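PDB 4WNY: universal stress protein from Burkholderia pseudomallei, which is of undetermined specific function but probably takes part in the bacterial stress response and may bind ATP, as some other universal stress proteins do. Local coordinates for residues I8-L13 with I111-I116; A22-L27 with Q76-R81; P39-D44 with R69-D74; I116-H121 with S133-L138. All blocks are in the same frame, centred on the assembly; numbering follows the deposited sequence.

Contact 1: residues I8-L13 with I111-I116; sequences IILVAL and IGASLI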
loop_
_atom_site.group_PDB
_atom_site.type_symbol
_atom_site.label_atom_id
_atom_site.label_comp_id
_atom_site.label_asym_id
_atom_site.label_seq_id
_atom_site.Cartn_x
_atom_site.Cartn_y
_atom_site.Cartn_z
ATOM N N ILE A 8 0.041 2.570 13.910
ATOM C CA ILE A 8 1.480 2.771 13.785
ATOM C C ILE A 8 1.974 2.452 12.376
ATOM O O ILE A 8 1.885 1.313 11.913
ATOM C CB ILE A 8 2.255 1.916 14.805
ATOM C CG1 ILE A 8 1.935 2.374 16.231
ATOM C CG2 ILE A 8 3.751 2.003 14.545
ATOM C CD1 ILE A 8 2.510 1.475 17.308
ATOM N N ILE A 9 2.500 3.469 11.701
ATOM C CA ILE A 9 2.955 3.322 10.325
ATOM C C ILE A 9 4.476 3.363 10.221
ATOM O O ILE A 9 5.126 4.236 10.796
ATOM C CB ILE A 9 2.376 4.424 9.422
ATOM C CG1 ILE A 9 0.859 4.527 9.607
ATOM C CG2 ILE A 9 2.734 4.160 7.969
ATOM C CD1 ILE A 9 0.233 5.676 8.844
ATOM N N LEU A 10 5.035 2.417 9.474
ATOM C CA LEU A 10 6.472 2.361 9.246
ATOM C C LEU A 10 6.791 2.756 7.805
ATOM O O LEU A 10 6.164 2.263 6.870
ATOM C CB LEU A 10 7.003 0.956 9.556
ATOM C CG LEU A 10 8.512 0.697 9.606
ATOM C CD1 LEU A 10 8.802 -0.490 10.507
ATOM C CD2 LEU A 10 9.081 0.442 8.220
ATOM N N VAL A 11 7.765 3.646 7.633
ATOM C CA VAL A 11 8.212 4.049 6.301
ATOM C C VAL A 11 9.729 3.881 6.171
ATOM O O VAL A 11 10.494 4.356 7.012
ATOM C CB VAL A 11 7.804 5.510 5.981
ATOM C CG1 VAL A 11 8.192 6.441 7.115
ATOM C CG2 VAL A 11 8.415 5.971 4.661
ATOM N N ALA A 12 10.154 3.183 5.124
ATOM C CA ALA A 12 11.569 2.881 4.930
ATOM C C ALA A 12 12.289 4.002 4.192
ATOM O O ALA A 12 11.908 4.370 3.080
ATOM C CB ALA A 12 11.728 1.568 4.178
ATOM N N LEU A 13 13.337 4.535 4.813
ATOM C CA LEU A 13 14.121 5.610 4.213
ATOM C C LEU A 13 15.548 5.157 3.903
ATOM O O LEU A 13 16.096 4.288 4.583
ATOM C CB LEU A 13 14.150 6.828 5.141
ATOM C CG LEU A 13 12.802 7.336 5.664
ATOM C CD1 LEU A 13 13.014 8.514 6.600
ATOM C CD2 LEU A 13 11.872 7.720 4.522
ATOM N N ILE A 111 8.382 -3.131 16.570
ATOM C CA ILE A 111 7.802 -1.808 16.781
ATOM C C ILE A 111 6.290 -1.915 16.970
ATOM O O ILE A 111 5.686 -1.151 17.726
ATOM C CB ILE A 111 8.131 -0.862 15.602
ATOM C CG1 ILE A 111 9.618 -0.498 15.617
ATOM C CG2 ILE A 111 7.285 0.402 15.656
ATOM C CD1 ILE A 111 10.088 0.205 14.361
ATOM N N GLY A 112 5.686 -2.889 16.300
ATOM C CA GLY A 112 4.251 -3.081 16.375
ATOM C C GLY A 112 3.552 -2.394 15.221
ATOM O O GLY A 112 2.373 -2.050 15.309
ATOM N N ALA A 113 4.289 -2.192 14.133
ATOM C CA ALA A 113 3.742 -1.548 12.948
ATOM C C ALA A 113 2.682 -2.425 12.296
ATOM O O ALA A 113 2.831 -3.645 12.216
ATOM C CB ALA A 113 4.851 -1.229 11.956
ATOM N N SER A 114 1.608 -1.794 11.838
ATOM C CA SER A 114 0.542 -2.502 11.146
ATOM C C SER A 114 0.551 -2.150 9.662
ATOM O O SER A 114 -0.306 -2.596 8.899
ATOM C CB SER A 114 -0.812 -2.167 11.769
ATOM O OG SER A 114 -0.988 -0.764 11.875
ATOM N N LEU A 115 1.535 -1.350 9.261
ATOM C CA LEU A 115 1.673 -0.926 7.873
ATOM C C LEU A 115 3.110 -0.533 7.550
ATOM O O LEU A 115 3.769 0.142 8.341
ATOM C CB LEU A 115 0.738 0.247 7.574
ATOM C CG LEU A 115 0.857 0.863 6.177
ATOM C CD1 LEU A 115 0.463 -0.149 5.107
ATOM C CD2 LEU A 115 0.016 2.127 6.070
ATOM N N ILE A 116 3.587 -0.955 6.384
ATOM C CA ILE A 116 4.910 -0.572 5.909
ATOM C C ILE A 116 4.805 0.239 4.623
ATOM O O ILE A 116 4.212 -0.209 3.640
ATOM C CB ILE A 116 5.803 -1.801 5.655
ATOM C CG1 ILE A 116 6.078 -2.542 6.963
ATOM C CG2 ILE A 116 7.111 -1.383 4.995
ATOM C CD1 ILE A 116 6.943 -3.771 6.791
#

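Contact 2: residues A22-L27 with Q76-R81; sequences ALDAAL and QARMTR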
loop_
_atom_site.group_PDB
_atom_site.type_symbol
_atom_site.label_atom_id
_atom_site.label_comp_id
_atom_site.label_asym_id
_atom_site.label_seq_id
_atom_site.Cartn_x
_atom_site.Cartn_y
_atom_site.Cartn_z
ATOM N N ALA A 22 8.121 9.087 -0.450
ATOM C CA ALA A 22 7.315 8.124 0.288
ATOM C C ALA A 22 7.065 8.602 1.714
ATOM O O ALA A 22 6.008 8.342 2.290
ATOM C CB ALA A 22 7.993 6.767 0.296
ATOM N N LEU A 23 8.049 9.297 2.274
ATOM C CA LEU A 23 7.933 9.859 3.613
ATOM C C LEU A 23 6.837 10.916 3.667
ATOM O O LEU A 23 6.052 10.960 4.615
ATOM C CB LEU A 23 9.267 10.461 4.057
ATOM C CG LEU A 23 9.241 11.264 5.359
ATOM C CD1 LEU A 23 8.786 10.392 6.516
ATOM C CD2 LEU A 23 10.606 11.868 5.647
ATOM N N ASP A 24 6.789 11.763 2.644
ATOM C CA ASP A 24 5.770 12.803 2.555
ATOM C C ASP A 24 4.377 12.196 2.449
ATOM O O ASP A 24 3.405 12.750 2.963
ATOM C CB ASP A 24 6.036 13.717 1.358
ATOM C CG ASP A 24 7.252 14.601 1.556
ATOM O OD1 ASP A 24 7.710 14.738 2.712
ATOM O OD2 ASP A 24 7.746 15.165 0.557
ATOM N N ALA A 25 4.289 11.052 1.777
ATOM C CA ALA A 25 3.024 10.344 1.634
ATOM C C ALA A 25 2.631 9.669 2.944
ATOM O O ALA A 25 1.469 9.708 3.348
ATOM C CB ALA A 25 3.112 9.322 0.514
ATOM N N ALA A 26 3.612 9.054 3.600
ATOM C CA ALA A 26 3.389 8.394 4.881
ATOM C C ALA A 26 3.013 9.412 5.953
ATOM O O ALA A 26 2.178 9.137 6.814
ATOM C CB ALA A 26 4.625 7.611 5.300
ATOM N N LEU A 27 3.633 10.586 5.891
ATOM C CA LEU A 27 3.313 11.671 6.811
ATOM C C LEU A 27 1.878 12.141 6.628
ATOM O O LEU A 27 1.137 12.292 7.599
ATOM C CB LEU A 27 4.268 12.849 6.616
ATOM C CG LEU A 27 5.387 13.009 7.642
ATOM C CD1 LEU A 27 6.166 14.274 7.360
ATOM C CD2 LEU A 27 4.821 13.038 9.049
ATOM N N GLN A 76 12.277 13.458 11.481
ATOM C CA GLN A 76 11.738 13.924 12.754
ATOM C C GLN A 76 11.286 15.378 12.654
ATOM O O GLN A 76 10.244 15.750 13.193
ATOM C CB GLN A 76 12.779 13.767 13.868
ATOM C CG GLN A 76 12.339 14.308 15.221
ATOM C CD GLN A 76 11.082 13.638 15.740
ATOM O OE1 GLN A 76 9.983 14.184 15.627
ATOM N NE2 GLN A 76 11.237 12.452 16.318
ATOM N N ALA A 77 12.073 16.191 11.953
ATOM C CA ALA A 77 11.749 17.600 11.759
ATOM C C ALA A 77 10.455 17.770 10.966
ATOM O O ALA A 77 9.655 18.664 11.247
ATOM C CB ALA A 77 12.895 18.315 11.061
ATOM N N ARG A 78 10.258 16.910 9.973
ATOM C CA ARG A 78 9.037 16.932 9.175
ATOM C C ARG A 78 7.831 16.517 10.014
ATOM O O ARG A 78 6.761 17.117 9.917
ATOM C CB ARG A 78 9.166 16.011 7.962
ATOM C CG ARG A 78 10.248 16.392 6.967
ATOM C CD ARG A 78 10.068 15.601 5.680
ATOM N NE ARG A 78 11.332 15.333 5.002
ATOM C CZ ARG A 78 11.428 14.773 3.801
ATOM N NH1 ARG A 78 10.331 14.430 3.138
ATOM N NH2 ARG A 78 12.620 14.559 3.260
ATOM N N MET A 79 8.016 15.487 10.836
ATOM C CA MET A 79 6.958 14.998 11.715
ATOM C C MET A 79 6.556 16.045 12.751
ATOM O O MET A 79 5.369 16.248 13.014
ATOM C CB MET A 79 7.401 13.714 12.419
ATOM C CG MET A 79 7.628 12.533 11.488
ATOM S SD MET A 79 8.481 11.171 12.305
ATOM C CE MET A 79 7.352 10.832 13.652
ATOM N N THR A 80 7.551 16.705 13.335
ATOM C CA THR A 80 7.313 17.728 14.347
ATOM C C THR A 80 6.473 18.881 13.800
ATOM O O THR A 80 5.508 19.310 14.436
ATOM C CB THR A 80 8.639 18.280 14.900
ATOM O OG1 THR A 80 9.343 17.228 15.574
ATOM C CG2 THR A 80 8.386 19.424 15.874
ATOM N N ARG A 81 6.837 19.371 12.618
ATOM C CA ARG A 81 6.095 20.448 11.966
ATOM C C ARG A 81 4.649 20.046 11.680
ATOM O O ARG A 81 3.722 20.819 11.921
ATOM C CB ARG A 81 6.789 20.866 10.664
ATOM C CG ARG A 81 5.917 21.700 9.729
ATOM C CD ARG A 81 6.670 22.158 8.482
ATOM N NE ARG A 81 7.698 23.152 8.780
ATOM C CZ ARG A 81 8.062 24.126 7.949
ATOM N NH1 ARG A 81 7.475 24.245 6.765
ATOM N NH2 ARG A 81 9.009 24.984 8.303
#

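Contact 3: residues P39-D44 with R69-D74; sequences PVYVVD and RRVLDD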
loop_
_atom_site.group_PDB
_atom_site.type_symbol
_atom_site.label_atom_id
_atom_site.label_comp_id
_atom_site.label_asym_id
_atom_site.label_seq_id
_atom_site.Cartn_x
_atom_site.Cartn_y
_atom_site.Cartn_z
ATOM N N PRO A 39 9.603 6.321 10.877
ATOM C CA PRO A 39 10.571 6.211 9.782
ATOM C C PRO A 39 11.780 5.377 10.188
ATOM O O PRO A 39 12.316 5.573 11.277
ATOM C CB PRO A 39 10.983 7.668 9.521
ATOM C CG PRO A 39 9.916 8.503 10.163
ATOM C CD PRO A 39 9.469 7.708 11.349
ATOM N N VAL A 40 12.203 4.455 9.332
ATOM C CA VAL A 40 13.386 3.663 9.637
ATOM C C VAL A 40 14.445 3.814 8.550
ATOM O O VAL A 40 14.142 3.805 7.356
ATOM C CB VAL A 40 13.048 2.163 9.824
ATOM C CG1 VAL A 40 12.083 1.975 10.985
ATOM C CG2 VAL A 40 12.471 1.571 8.552
ATOM N N TYR A 41 15.690 3.983 8.980
ATOM C CA TYR A 41 16.822 4.009 8.067
ATOM C C TYR A 41 17.567 2.685 8.172
ATOM O O TYR A 41 18.026 2.313 9.252
ATOM C CB TYR A 41 17.755 5.182 8.377
ATOM C CG TYR A 41 18.925 5.307 7.424
ATOM C CD1 TYR A 41 18.836 6.095 6.283
ATOM C CD2 TYR A 41 20.118 4.637 7.665
ATOM C CE1 TYR A 41 19.905 6.211 5.410
ATOM C CE2 TYR A 41 21.189 4.747 6.798
ATOM C CZ TYR A 41 21.079 5.535 5.674
ATOM O OH TYR A 41 22.148 5.642 4.814
ATOM N N VAL A 42 17.687 1.978 7.056
ATOM C CA VAL A 42 18.294 0.655 7.059
ATOM C C VAL A 42 19.778 0.699 6.717
ATOM O O VAL A 42 20.156 1.044 5.597
ATOM C CB VAL A 42 17.586 -0.289 6.065
ATOM N N VAL A 43 20.618 0.350 7.685
ATOM C CA VAL A 43 22.049 0.231 7.442
ATOM C C VAL A 43 22.370 -1.175 6.949
ATOM O O VAL A 43 22.360 -2.137 7.719
ATOM C CB VAL A 43 22.875 0.537 8.704
ATOM C CG1 VAL A 43 24.363 0.447 8.399
ATOM C CG2 VAL A 43 22.523 1.910 9.247
ATOM N N ASP A 44 22.653 -1.284 5.656
ATOM C CA ASP A 44 22.888 -2.577 5.030
ATOM C C ASP A 44 24.348 -2.733 4.618
ATOM O O ASP A 44 24.719 -2.466 3.472
ATOM C CB ASP A 44 21.963 -2.748 3.822
ATOM C CG ASP A 44 22.118 -4.098 3.144
ATOM O OD1 ASP A 44 22.704 -5.021 3.747
ATOM O OD2 ASP A 44 21.643 -4.237 1.998
ATOM N N ARG A 69 21.599 9.274 10.788
ATOM C CA ARG A 69 21.298 10.318 11.761
ATOM C C ARG A 69 20.713 11.549 11.078
ATOM O O ARG A 69 19.679 12.068 11.494
ATOM C CB ARG A 69 22.550 10.708 12.549
ATOM C CG ARG A 69 22.334 11.883 13.494
ATOM C CD ARG A 69 23.575 12.180 14.321
ATOM N NE ARG A 69 24.470 13.130 13.666
ATOM C CZ ARG A 69 24.374 14.450 13.789
ATOM N NH1 ARG A 69 23.416 14.979 14.540
ATOM N NH2 ARG A 69 25.231 15.244 13.162
ATOM N N ARG A 70 21.383 12.000 10.022
ATOM C CA ARG A 70 20.956 13.172 9.268
ATOM C C ARG A 70 19.587 12.958 8.626
ATOM O O ARG A 70 18.729 13.838 8.667
ATOM C CB ARG A 70 21.989 13.511 8.191
ATOM C CG ARG A 70 23.420 13.582 8.703
ATOM C CD ARG A 70 23.645 14.810 9.568
ATOM N NE ARG A 70 24.934 14.769 10.255
ATOM C CZ ARG A 70 26.095 15.103 9.699
ATOM N NH1 ARG A 70 26.140 15.502 8.434
ATOM N NH2 ARG A 70 27.212 15.035 10.408
ATOM N N VAL A 71 19.393 11.782 8.036
ATOM C CA VAL A 71 18.138 11.444 7.371
ATOM C C VAL A 71 16.982 11.335 8.364
ATOM O O VAL A 71 15.889 11.847 8.116
ATOM C CB VAL A 71 18.261 10.119 6.584
ATOM C CG1 VAL A 71 16.891 9.620 6.135
ATOM C CG2 VAL A 71 19.189 10.296 5.393
ATOM N N LEU A 72 17.233 10.671 9.487
ATOM C CA LEU A 72 16.209 10.483 10.510
ATOM C C LEU A 72 15.904 11.777 11.253
ATOM O O LEU A 72 14.789 11.970 11.741
ATOM C CB LEU A 72 16.631 9.400 11.505
ATOM C CG LEU A 72 16.727 7.981 10.940
ATOM C CD1 LEU A 72 17.154 6.995 12.019
ATOM C CD2 LEU A 72 15.405 7.564 10.310
ATOM N N ASP A 73 16.894 12.661 11.347
ATOM C CA ASP A 73 16.687 13.957 11.984
ATOM C C ASP A 73 15.773 14.824 11.130
ATOM O O ASP A 73 14.933 15.558 11.650
ATOM C CB ASP A 73 18.016 14.674 12.224
ATOM C CG ASP A 73 18.752 14.147 13.441
ATOM O OD1 ASP A 73 18.151 13.361 14.204
ATOM O OD2 ASP A 73 19.927 14.523 13.636
ATOM N N ASP A 74 15.947 14.732 9.816
ATOM C CA ASP A 74 15.097 15.451 8.878
ATOM C C ASP A 74 13.675 14.909 8.909
ATOM O O ASP A 74 12.712 15.668 8.831
ATOM C CB ASP A 74 15.660 15.358 7.461
ATOM C CG ASP A 74 14.711 15.921 6.424
ATOM O OD1 ASP A 74 14.699 17.156 6.234
ATOM O OD2 ASP A 74 13.981 15.127 5.794
#

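Contact 4: residues I116-H121 with S133-L138; sequences IVMGTH and SVAERL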
loop_
_atom_site.group_PDB
_atom_site.type_symbol
_atom_site.label_atom_id
_atom_site.label_comp_id
_atom_site.label_asym_id
_atom_site.label_seq_id
_atom_site.Cartn_x
_atom_site.Cartn_y
_atom_site.Cartn_z
ATOM N N ILE A 116 3.587 -0.955 6.384
ATOM C CA ILE A 116 4.910 -0.572 5.909
ATOM C C ILE A 116 4.805 0.239 4.623
ATOM O O ILE A 116 4.212 -0.209 3.640
ATOM C CB ILE A 116 5.803 -1.801 5.655
ATOM C CG1 ILE A 116 6.078 -2.542 6.963
ATOM C CG2 ILE A 116 7.111 -1.383 4.995
ATOM C CD1 ILE A 116 6.943 -3.771 6.791
ATOM N N VAL A 117 5.383 1.434 4.635
ATOM C CA VAL A 117 5.339 2.319 3.481
ATOM C C VAL A 117 6.692 2.349 2.777
ATOM O O VAL A 117 7.726 2.536 3.417
ATOM C CB VAL A 117 4.932 3.748 3.897
ATOM C CG1 VAL A 117 5.073 4.712 2.727
ATOM C CG2 VAL A 117 3.508 3.751 4.439
ATOM N N MET A 118 6.683 2.153 1.462
ATOM C CA MET A 118 7.914 2.119 0.681
ATOM C C MET A 118 7.831 2.960 -0.583
ATOM O O MET A 118 6.772 3.066 -1.201
ATOM C CB MET A 118 8.263 0.682 0.296
ATOM C CG MET A 118 9.372 0.065 1.123
ATOM S SD MET A 118 9.778 -1.569 0.494
ATOM C CE MET A 118 8.124 -2.213 0.264
ATOM N N GLY A 119 8.959 3.546 -0.968
ATOM C CA GLY A 119 9.057 4.249 -2.232
ATOM C C GLY A 119 9.527 3.298 -3.314
ATOM O O GLY A 119 10.429 2.492 -3.087
ATOM N N THR A 120 8.912 3.380 -4.490
ATOM C CA THR A 120 9.268 2.495 -5.594
ATOM C C THR A 120 9.488 3.270 -6.888
ATOM O O THR A 120 9.443 4.500 -6.904
ATOM C CB THR A 120 8.187 1.421 -5.830
ATOM O OG1 THR A 120 6.912 2.051 -6.010
ATOM C CG2 THR A 120 8.108 0.467 -4.647
ATOM N N HIS A 121 9.731 2.541 -7.972
ATOM C CA HIS A 121 9.934 3.149 -9.283
ATOM C C HIS A 121 8.904 2.653 -10.288
ATOM O O HIS A 121 9.132 1.667 -10.989
ATOM C CB HIS A 121 11.344 2.858 -9.800
ATOM C CG HIS A 121 12.404 3.713 -9.175
ATOM N ND1 HIS A 121 12.431 3.997 -7.830
ATOM C CD2 HIS A 121 13.475 4.340 -9.720
ATOM C CE1 HIS A 121 13.476 4.768 -7.567
ATOM N NE2 HIS A 121 14.122 4.988 -8.695
ATOM N N SER A 133 12.640 -4.448 -5.930
ATOM C CA SER A 133 13.077 -5.785 -5.544
ATOM C C SER A 133 12.749 -6.051 -4.079
ATOM O O SER A 133 12.110 -7.049 -3.749
ATOM C CB SER A 133 14.576 -5.956 -5.799
ATOM O OG SER A 133 14.957 -7.320 -5.719
ATOM N N VAL A 134 13.193 -5.153 -3.204
ATOM C CA VAL A 134 12.840 -5.217 -1.791
ATOM C C VAL A 134 11.326 -5.077 -1.644
ATOM O O VAL A 134 10.703 -5.740 -0.811
ATOM C CB VAL A 134 13.569 -4.124 -0.975
ATOM C CG1 VAL A 134 13.554 -2.796 -1.722
ATOM C CG2 VAL A 134 12.963 -3.983 0.417
ATOM N N ALA A 135 10.738 -4.228 -2.482
ATOM C CA ALA A 135 9.293 -4.070 -2.527
ATOM C C ALA A 135 8.636 -5.343 -3.042
ATOM O O ALA A 135 7.628 -5.797 -2.498
ATOM C CB ALA A 135 8.915 -2.887 -3.399
ATOM N N GLU A 136 9.219 -5.918 -4.090
ATOM C CA GLU A 136 8.735 -7.176 -4.646
ATOM C C GLU A 136 8.874 -8.301 -3.628
ATOM O O GLU A 136 8.069 -9.231 -3.605
ATOM C CB GLU A 136 9.493 -7.527 -5.928
ATOM N N ARG A 137 9.897 -8.206 -2.785
ATOM C CA ARG A 137 10.121 -9.188 -1.731
ATOM C C ARG A 137 9.021 -9.112 -0.679
ATOM O O ARG A 137 8.333 -10.098 -0.419
ATOM C CB ARG A 137 11.490 -8.976 -1.081
ATOM N N LEU A 138 8.863 -7.929 -0.089
ATOM C CA LEU A 138 7.850 -7.678 0.935
ATOM C C LEU A 138 6.442 -8.036 0.467
ATOM O O LEU A 138 5.613 -8.486 1.260
ATOM C CB LEU A 138 7.895 -6.210 1.372
ATOM C CG LEU A 138 8.829 -5.894 2.544
ATOM C CD1 LEU A 138 9.182 -4.435 2.609
ATOM C CD2 LEU A 138 8.194 -6.305 3.845
#

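Contact 1: residues I8-L13 with I111-I116
Ile8 and Leu10 meet Ser114 and Leu115 as a parallel pairing: Ser114 N donates to Ile8 O at 3.1 Å, and Leu10 N to Leu115 O at 2.8 Å. Further along, Ile116 CA approaches Leu10 O at 3.2 Å in a CA-H...O contact. Gly112, with phi at 95°, ends helix 100-111 and leads into the turn before strand 115-120.

The Ile8 and Ile111 side chains meet at a slant; CG2 of Ile8, anti to its backbone N, touches Ile111 CG2 at 4.0 Å. Leu10 comes at Ile111 at about a right angle, CD1 to CD1, while its CB rests on Ala113 CB at 3.9 Å. On the same face, Leu10 and Ile116 lie side by side, CD2 to CG2. Ile9 CG2 meets Leu115 CD2 at 3.9 Å on the other face, where Leu29 of helix 17-32 packs on both residues. Ser114 OG bonds to Met5 O.

Strands 8-13 and 115-120 are the first and fourth of a 3-2-1-4-5 parallel sheet. Their pairing marks the centre of the Rossmann-like alpha/beta fold of universal stress proteins, where the strand order switches direction.

Contact 2: residues A22-L27 with Q76-R81
Arg78 reaches across from helix 57-82 and lays its guanidinium against two side chains of helix 17-32, one over a face and one at an edge. Leu23 CD2 sits 3.4 Å above the guanidinium plane, offset toward the rim, and its nearest atom there is Arg78 CZ at 3.5 Å. Asp24 OD1 lies at the edge, in plane, 2.7 Å from Arg78 NH1. This salt bridge carries only a weak hydrogen bond, with N-H...O bent to 130°; the carboxylate and guanidinium planes are 48° apart, so the two groups do not pair flat.

The other two nitrogens are also engaged: Arg78 NE makes a salt bridge with Asp74, one turn earlier in its own helix, and NH2 bonds to Ser20 OG. Partners on all three nitrogens, one of them weak, restrain the rotation of the group, and the two carboxylates would be expected to favour its positive charge.

Both helices lie on one face of the parallel sheet, belonging to successive beta-alpha-beta crossovers. They run nearly the same way, at 29°, with axes 11.0 Å apart at closest approach, a spacing that side chains bridge.

Leu27 points between Arg78 and Met79 and crosses each at about a right angle. Its CD1 presses on Arg78 CB at 3.5 Å, and its CD2 meets Met79 CG at 3.8 Å. Beneath them, Leu37 of strand 36-43 packs against Leu23 and Leu27, while Met79 touches Pro39. On helix 17-32, Ala25 O accepts a hydrogen bond from Tyr6 OH of the second subunit.

Contact 3: residues P39-D44 with R69-D74
Tyr41 and Leu72 form the centre of this contact, their CA atoms 6.9 Å apart where strand 39-43 runs almost antiparallel (170°) to helix 69-74. No hydrogen bond joins the two segments; the contact is made by van der Waals approach of apolar groups, partly against the strand backbone.

The CB of Leu72 is not aimed at the strand, but the rest of the side chain turns inward. With CG anti to the carbonyl carbon (chi1 -67°), CG comes to 3.9 Å from Tyr41 CB. One branch then lies against the strand backbone: Leu72 CD2 is 3.8 Å from Pro39 O and the same from Tyr41 N. Pro39 CB is a looser neighbour of that methyl.

This is the strand-to-helix layer of a beta-alpha-beta crossover, in which helix 57-82 links strand 36-43 to strand 89-92 and packs against strand 36-43.

With CG anti to the backbone N (chi1 -177°), the Tyr41 ring starts beside the carbonyl carbon, and chi2 turns it so that CD1 and CE1 meet Val71, the side chains crossing at about a right angle. Val71 CG1 stands 4.0 Å from Tyr41 CD1, and the second methyl, CG2, is 4.1 Å from Tyr41 CE1, so both methyls lie near the CD1-CE1 bond. Val43 CG2 lies at the ring's edge, in plane. Phe64 and Glu67 of the same helix also touch Tyr41, and Leu90 of strand 89-92 adds to its burial. Val71 in turn reaches Leu13.

Contact 4: residues I116-H121 with S133-L138
Met118 carries the apolar part of this contact, its methyl lodged against Ala135 and Leu138. The chain is bent at chi3 (-45°), which places CE at 3.6 Å from Ala135 CA. Leu138 CD1 comes to 3.4 Å from the same CE, tighter than a usual carbon-carbon contact, and the Met118 and Leu138 side chains cross obliquely there. The sulfur joins in as well: Met118 SD is 3.6 Å from Leu138 CD1 and 4.0 Å from Val134 CG2. Either side of Met118 along the strand, two smaller contacts extend the interface. Ile116 CD1 meets Leu138 CD2 at 4.1 Å, the side chains at about a right angle, while Thr120 CG2 touches Ala135 CB at 3.7 Å.

These side chains alternate along strand 116-120, all on the face that helix 134-141 covers; Val117, between them, packs on Ala26 of helix 17-32 across the sheet. Strand, helix and strand 146-150 form the last beta-alpha-beta unit of the fold. The sequence from Gly119 to Ser133 fits the G-2X-G-9X-G(S/T) pattern of ATP-binding universal stress proteins, consistent with a nucleotide site here, although residues 122-132, with two of its glycines, are not modelled.

Polar interactions do not cross between the segments. Thr120 turns OG1 to Ile149 O, a weak hydrogen bond within the sheet, leaving its methyl for the helix. Backbone bonds instead hold each element: Leu138 N donates to Val134 O within the helix, and Met118 pairs with Leu147 of the neighbouring strand.

Overall arrangement
Contact 1 is the sheet itself, joined by backbone hydrogen bonds, whereas contacts 2, 3 and 4 position helices mainly through side chains, with no backbone-to-backbone hydrogen bonds. Contacts 2 and 3 are buried, contacts 1 and 4 partly buried. Contacts 1 and 4 share Ile116 and strand 115-120; contacts 2 and 3 share helix 57-82 and meet where Met79 SD packs on Pro39 CG at 3.7 Å. Contacts 3 and 4, centres about 17 Å apart, have no hydrogen bond between their segments; apolar side chains do the packing. Contact 2 alone adds a salt bridge, at the more exposed edge beside buried Leu23 and Leu27. Strand 8-13 connects the set, hydrogen-bonding to Val40 and Val117 on its two sides.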